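PDB 6NPS: AxyAgu115A from Amphibacillus xylanus NBRC 15112, which probably acts as a family GH115 alpha-glucuronidase, hydrolysing glucuronic acid side groups from glucuronoxylan and arabinoglucuronoxylan. Local coordinates for residues Thr877-Val889 and Leu927-Phe939. The protein carries 3 engineered substitutions. Sequence-based numbering, arbitrary orientation.
Sequences TMYAGIQVNENDV and LNKLRIYAVSPGF
Q883 and R931 form a hydrogen-bonded pair where strand 879-884 and the strand running through L927-Y933 lie antiparallel in the C-terminal beta domain of this GH115 enzyme, and the neighbourhood is a worked example of how an antiparallel pair in a sheet puts apolar side chains on one face and polar and aromatic ones on the other. On one face, I882, V884, L930 and I932 turn inward against strands 858-866 and 915-923, as in a beta-sandwich core; CD1 of L930 meets CG2 of V884 at 4.1 Å. On the other, the Q883 side chain can be followed outward: CB lies beside CB of R931 and CE1 of Y933; CG stands anti to the backbone N (chi1 180°), and the extended chain carries the amide to the edge of the Y933 ring, the two planes 29° apart. OE1 receives Y933 OH at 3.1 Å, in the plane of the ring, while NE2 donates to N887 O of the type II' turn. R931 runs alongside, its guanidinium nearly perpendicular to the amide, and its NE forms a salt bridge with E849 on strand 847-854. Across from Y933 sits G881, where a CB would collide with that of the tyrosine.

At the turn end, N885 grips the other strand with three bonds: its N donates to K929 O, OD1 takes K929 N at 2.8 Å, and ND2 reaches N928. An alanine here is likely to leave K929 N without its side-chain acceptor and N928 OD1 without the ND2 donor, and would probably sit less easily at the positive phi. ND2, with its partner in the amide plane, points almost straight (176°) at N928 OD1, 2.8 Å away, an oxygen that also accepts from E924 N.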
loop_
_atom_site.group_PDB
_atom_site.type_symbol
_atom_site.label_atom_id
_atom_site.label_comp_id
_atom_site.label_asym_id
_atom_site.label_seq_id
_atom_site.Cartn_x
_atom_site.Cartn_y
_atom_site.Cartn_z
ATOM N N THR A 877 25.250 -13.223 24.881
ATOM C CA THR A 877 25.483 -14.083 23.721
ATOM C C THR A 877 24.650 -15.364 23.831
ATOM O O THR A 877 24.201 -15.749 24.913
ATOM C CB THR A 877 26.977 -14.457 23.602
ATOM O OG1 THR A 877 27.434 -14.995 24.848
ATOM C CG2 THR A 877 27.824 -13.234 23.269
ATOM N N MET A 878 24.462 -16.042 22.702
ATOM C CA MET A 878 23.841 -17.366 22.715
ATOM C C MET A 878 24.379 -18.189 21.550
ATOM O O MET A 878 24.220 -17.800 20.389
ATOM C CB MET A 878 22.314 -17.259 22.644
ATOM C CG MET A 878 21.625 -18.595 22.812
ATOM S SD MET A 878 19.833 -18.447 22.742
ATOM C CE MET A 878 19.507 -17.300 24.098
ATOM N N TYR A 879 25.005 -19.324 21.845
ATOM C CA TYR A 879 25.697 -20.101 20.824
ATOM C C TYR A 879 25.022 -21.449 20.579
ATOM O O TYR A 879 24.381 -22.013 21.473
ATOM C CB TYR A 879 27.152 -20.343 21.220
ATOM C CG TYR A 879 27.972 -19.080 21.332
ATOM C CD1 TYR A 879 28.275 -18.533 22.570
ATOM C CD2 TYR A 879 28.441 -18.429 20.198
ATOM C CE1 TYR A 879 29.025 -17.358 22.680
ATOM C CE2 TYR A 879 29.186 -17.251 20.292
ATOM C CZ TYR A 879 29.476 -16.724 21.535
ATOM O OH TYR A 879 30.225 -15.571 21.630
ATOM N N ALA A 880 25.186 -21.961 19.354
ATOM C CA ALA A 880 24.856 -23.341 19.027
ATOM C C ALA A 880 25.980 -23.890 18.158
ATOM O O ALA A 880 26.759 -23.131 17.571
ATOM C CB ALA A 880 23.490 -23.433 18.333
ATOM N N GLY A 881 26.088 -25.214 18.082
ATOM C CA GLY A 881 27.095 -25.861 17.268
ATOM C C GLY A 881 26.438 -26.425 16.018
ATOM O O GLY A 881 25.362 -27.031 16.095
ATOM N N ILE A 882 27.084 -26.213 14.871
ATOM C CA ILE A 882 26.643 -26.868 13.640
ATOM C C ILE A 882 27.810 -27.610 13.014
ATOM O O ILE A 882 28.942 -27.113 12.981
ATOM C CB ILE A 882 26.013 -25.907 12.609
ATOM C CG1 ILE A 882 27.063 -24.999 11.988
ATOM C CG2 ILE A 882 24.872 -25.088 13.226
ATOM C CD1 ILE A 882 26.679 -24.472 10.617
ATOM N N GLN A 883 27.530 -28.809 12.512
ATOM C CA GLN A 883 28.520 -29.570 11.779
ATOM C C GLN A 883 27.873 -30.168 10.545
ATOM O O GLN A 883 26.840 -30.841 10.643
ATOM C CB GLN A 883 29.117 -30.667 12.635
ATOM C CG GLN A 883 30.138 -31.474 11.900
ATOM C CD GLN A 883 30.701 -32.552 12.769
ATOM O OE1 GLN A 883 30.127 -32.882 13.804
ATOM N NE2 GLN A 883 31.832 -33.109 12.367
ATOM N N VAL A 884 28.484 -29.917 9.395
ATOM C CA VAL A 884 28.005 -30.410 8.108
ATOM C C VAL A 884 28.952 -31.506 7.659
ATOM O O VAL A 884 30.152 -31.262 7.486
ATOM C CB VAL A 884 27.918 -29.284 7.071
ATOM C CG1 VAL A 884 27.577 -29.836 5.676
ATOM C CG2 VAL A 884 26.900 -28.269 7.525
ATOM N N ASN A 885 28.418 -32.712 7.487
ATOM C CA ASN A 885 29.191 -33.877 7.029
ATOM C C ASN A 885 30.371 -34.059 7.985
ATOM O O ASN A 885 30.160 -34.134 9.210
ATOM C CB ASN A 885 29.553 -33.686 5.557
ATOM C CG ASN A 885 28.324 -33.593 4.651
ATOM O OD1 ASN A 885 27.360 -34.350 4.803
ATOM N ND2 ASN A 885 28.366 -32.666 3.696
ATOM N N GLU A 886 31.611 -34.120 7.499
ATOM C CA GLU A 886 32.751 -34.357 8.370
ATOM C C GLU A 886 33.600 -33.115 8.617
ATOM O O GLU A 886 34.685 -33.224 9.196
ATOM C CB GLU A 886 33.614 -35.491 7.809
ATOM C CG GLU A 886 33.061 -36.892 8.114
ATOM C CD GLU A 886 32.558 -37.103 9.572
ATOM O OE1 GLU A 886 31.761 -38.048 9.768
ATOM O OE2 GLU A 886 32.952 -36.370 10.518
ATOM N N ASN A 887 33.124 -31.937 8.230
ATOM C CA ASN A 887 33.893 -30.723 8.439
ATOM C C ASN A 887 33.965 -30.390 9.934
ATOM O O ASN A 887 33.341 -31.038 10.781
ATOM C CB ASN A 887 33.276 -29.568 7.657
ATOM C CG ASN A 887 33.022 -29.914 6.195
ATOM O OD1 ASN A 887 33.716 -30.758 5.621
ATOM N ND2 ASN A 887 32.015 -29.286 5.594
ATOM N N ASP A 888 34.751 -29.375 10.262
ATOM C CA ASP A 888 34.860 -28.975 11.653
ATOM C C ASP A 888 33.526 -28.444 12.163
ATOM O O ASP A 888 32.721 -27.885 11.410
ATOM C CB ASP A 888 35.941 -27.913 11.827
ATOM C CG ASP A 888 37.322 -28.440 11.532
ATOM O OD1 ASP A 888 38.228 -27.612 11.299
ATOM O OD2 ASP A 888 37.501 -29.678 11.534
ATOM N N VAL A 889 33.288 -28.648 13.461
ATOM C CA VAL A 889 32.146 -28.019 14.107
ATOM C C VAL A 889 32.349 -26.516 14.073
ATOM O O VAL A 889 33.464 -26.017 14.253
ATOM C CB VAL A 889 31.989 -28.533 15.549
ATOM C CG1 VAL A 889 30.740 -27.959 16.186
ATOM C CG2 VAL A 889 31.921 -30.039 15.562
ATOM N N LEU A 927 23.648 -36.950 -0.741
ATOM C CA LEU A 927 23.313 -37.103 0.670
ATOM C C LEU A 927 24.254 -36.297 1.568
ATOM O O LEU A 927 25.476 -36.391 1.440
ATOM C CB LEU A 927 23.367 -38.579 1.054
ATOM C CG LEU A 927 23.159 -38.911 2.528
ATOM C CD1 LEU A 927 21.788 -38.469 2.949
ATOM C CD2 LEU A 927 23.355 -40.427 2.776
ATOM N N ASN A 928 23.673 -35.517 2.489
ATOM C CA ASN A 928 24.413 -34.705 3.450
ATOM C C ASN A 928 23.903 -34.990 4.862
ATOM O O ASN A 928 22.750 -35.389 5.059
ATOM C CB ASN A 928 24.262 -33.174 3.178
ATOM C CG ASN A 928 25.000 -32.720 1.918
ATOM O OD1 ASN A 928 26.156 -32.277 1.970
ATOM N ND2 ASN A 928 24.336 -32.842 0.778
ATOM N N LYS A 929 24.766 -34.755 5.846
ATOM C CA LYS A 929 24.421 -34.831 7.264
ATOM C C LYS A 929 24.623 -33.462 7.900
ATOM O O LYS A 929 25.612 -32.784 7.606
ATOM C CB LYS A 929 25.304 -35.824 8.003
ATOM C CG LYS A 929 24.868 -37.274 7.955
ATOM C CD LYS A 929 26.080 -38.216 8.099
ATOM C CE LYS A 929 26.718 -38.226 9.518
ATOM N NZ LYS A 929 27.260 -36.923 10.063
ATOM N N LEU A 930 23.690 -33.062 8.767
ATOM C CA LEU A 930 23.790 -31.824 9.535
ATOM C C LEU A 930 23.591 -32.152 11.008
ATOM O O LEU A 930 22.544 -32.685 11.386
ATOM C CB LEU A 930 22.752 -30.784 9.072
ATOM C CG LEU A 930 22.507 -29.631 10.066
ATOM C CD1 LEU A 930 23.694 -28.642 10.088
ATOM C CD2 LEU A 930 21.167 -28.875 9.814
ATOM N N ARG A 931 24.588 -31.852 11.838
ATOM C CA ARG A 931 24.473 -32.018 13.285
ATOM C C ARG A 931 24.306 -30.662 13.930
ATOM O O ARG A 931 25.075 -29.739 13.635
ATOM C CB ARG A 931 25.699 -32.718 13.869
ATOM C CG ARG A 931 25.842 -34.137 13.426
ATOM C CD ARG A 931 27.061 -34.836 14.025
ATOM N NE ARG A 931 27.031 -36.233 13.616
ATOM C CZ ARG A 931 27.868 -37.168 14.044
ATOM N NH1 ARG A 931 28.824 -36.859 14.903
ATOM N NH2 ARG A 931 27.739 -38.414 13.607
ATOM N N ILE A 932 23.329 -30.544 14.826
ATOM C CA ILE A 932 23.167 -29.354 15.649
ATOM C C ILE A 932 23.465 -29.732 17.096
ATOM O O ILE A 932 22.837 -30.646 17.662
ATOM C CB ILE A 932 21.764 -28.761 15.508
ATOM C CG1 ILE A 932 21.476 -28.549 14.013
ATOM C CG2 ILE A 932 21.630 -27.494 16.336
ATOM C CD1 ILE A 932 20.186 -27.874 13.775
ATOM N N TYR A 933 24.446 -29.054 17.686
ATOM C CA TYR A 933 24.852 -29.291 19.066
ATOM C C TYR A 933 24.308 -28.183 19.953
ATOM O O TYR A 933 24.364 -26.994 19.593
ATOM C CB TYR A 933 26.377 -29.317 19.219
ATOM C CG TYR A 933 27.126 -30.420 18.541
ATOM C CD1 TYR A 933 27.411 -30.372 17.182
ATOM C CD2 TYR A 933 27.612 -31.504 19.272
ATOM C CE1 TYR A 933 28.133 -31.398 16.565
ATOM C CE2 TYR A 933 28.330 -32.530 18.663
ATOM C CZ TYR A 933 28.591 -32.462 17.315
ATOM O OH TYR A 933 29.311 -33.463 16.705
ATOM N N ALA A 934 23.829 -28.556 21.137
ATOM C CA ALA A 934 23.504 -27.538 22.125
ATOM C C ALA A 934 24.774 -27.002 22.760
ATOM O O ALA A 934 25.693 -27.766 23.046
ATOM C CB ALA A 934 22.594 -28.091 23.217
ATOM N N VAL A 935 24.815 -25.676 23.006
ATOM C CA VAL A 935 25.945 -25.058 23.694
ATOM C C VAL A 935 25.406 -24.154 24.809
ATOM O O VAL A 935 25.391 -24.545 25.983
ATOM C CB VAL A 935 26.842 -24.292 22.693
ATOM C CG1 VAL A 935 28.035 -23.572 23.401
ATOM C CG2 VAL A 935 27.338 -25.245 21.584
ATOM N N SER A 936 24.900 -22.929 24.444
ATOM C CA SER A 936 24.275 -22.051 25.411
ATOM C C SER A 936 22.881 -22.529 25.782
ATOM O O SER A 936 22.169 -23.081 24.951
ATOM C CB SER A 936 24.159 -20.614 24.870
ATOM O OG SER A 936 25.406 -20.152 24.401
ATOM N N PRO A 937 22.455 -22.266 27.016
ATOM C CA PRO A 937 21.034 -22.423 27.381
ATOM C C PRO A 937 20.136 -21.439 26.616
ATOM O O PRO A 937 20.588 -20.414 26.106
ATOM C CB PRO A 937 21.019 -22.101 28.877
ATOM C CG PRO A 937 22.478 -22.222 29.344
ATOM C CD PRO A 937 23.306 -21.849 28.149
ATOM N N GLY A 938 18.837 -21.732 26.596
ATOM C CA GLY A 938 17.882 -20.899 25.894
ATOM C C GLY A 938 17.669 -21.216 24.417
ATOM O O GLY A 938 16.855 -20.545 23.760
ATOM N N PHE A 939 18.341 -22.227 23.881
ATOM C CA PHE A 939 18.263 -22.570 22.459
ATOM C C PHE A 939 17.094 -23.526 22.247
ATOM O O PHE A 939 17.151 -24.685 22.666
ATOM C CB PHE A 939 19.595 -23.169 22.007
ATOM C CG PHE A 939 19.626 -23.597 20.554
ATOM C CD1 PHE A 939 19.800 -22.668 19.542
ATOM C CD2 PHE A 939 19.494 -24.935 20.211
ATOM C CE1 PHE A 939 19.825 -23.071 18.189
ATOM C CE2 PHE A 939 19.521 -25.352 18.867
ATOM C CZ PHE A 939 19.699 -24.419 17.860
HETATM O O HOH W 1 26.816 -17.851 25.851
HETATM O O HOH W 2 22.716 -23.982 22.346
#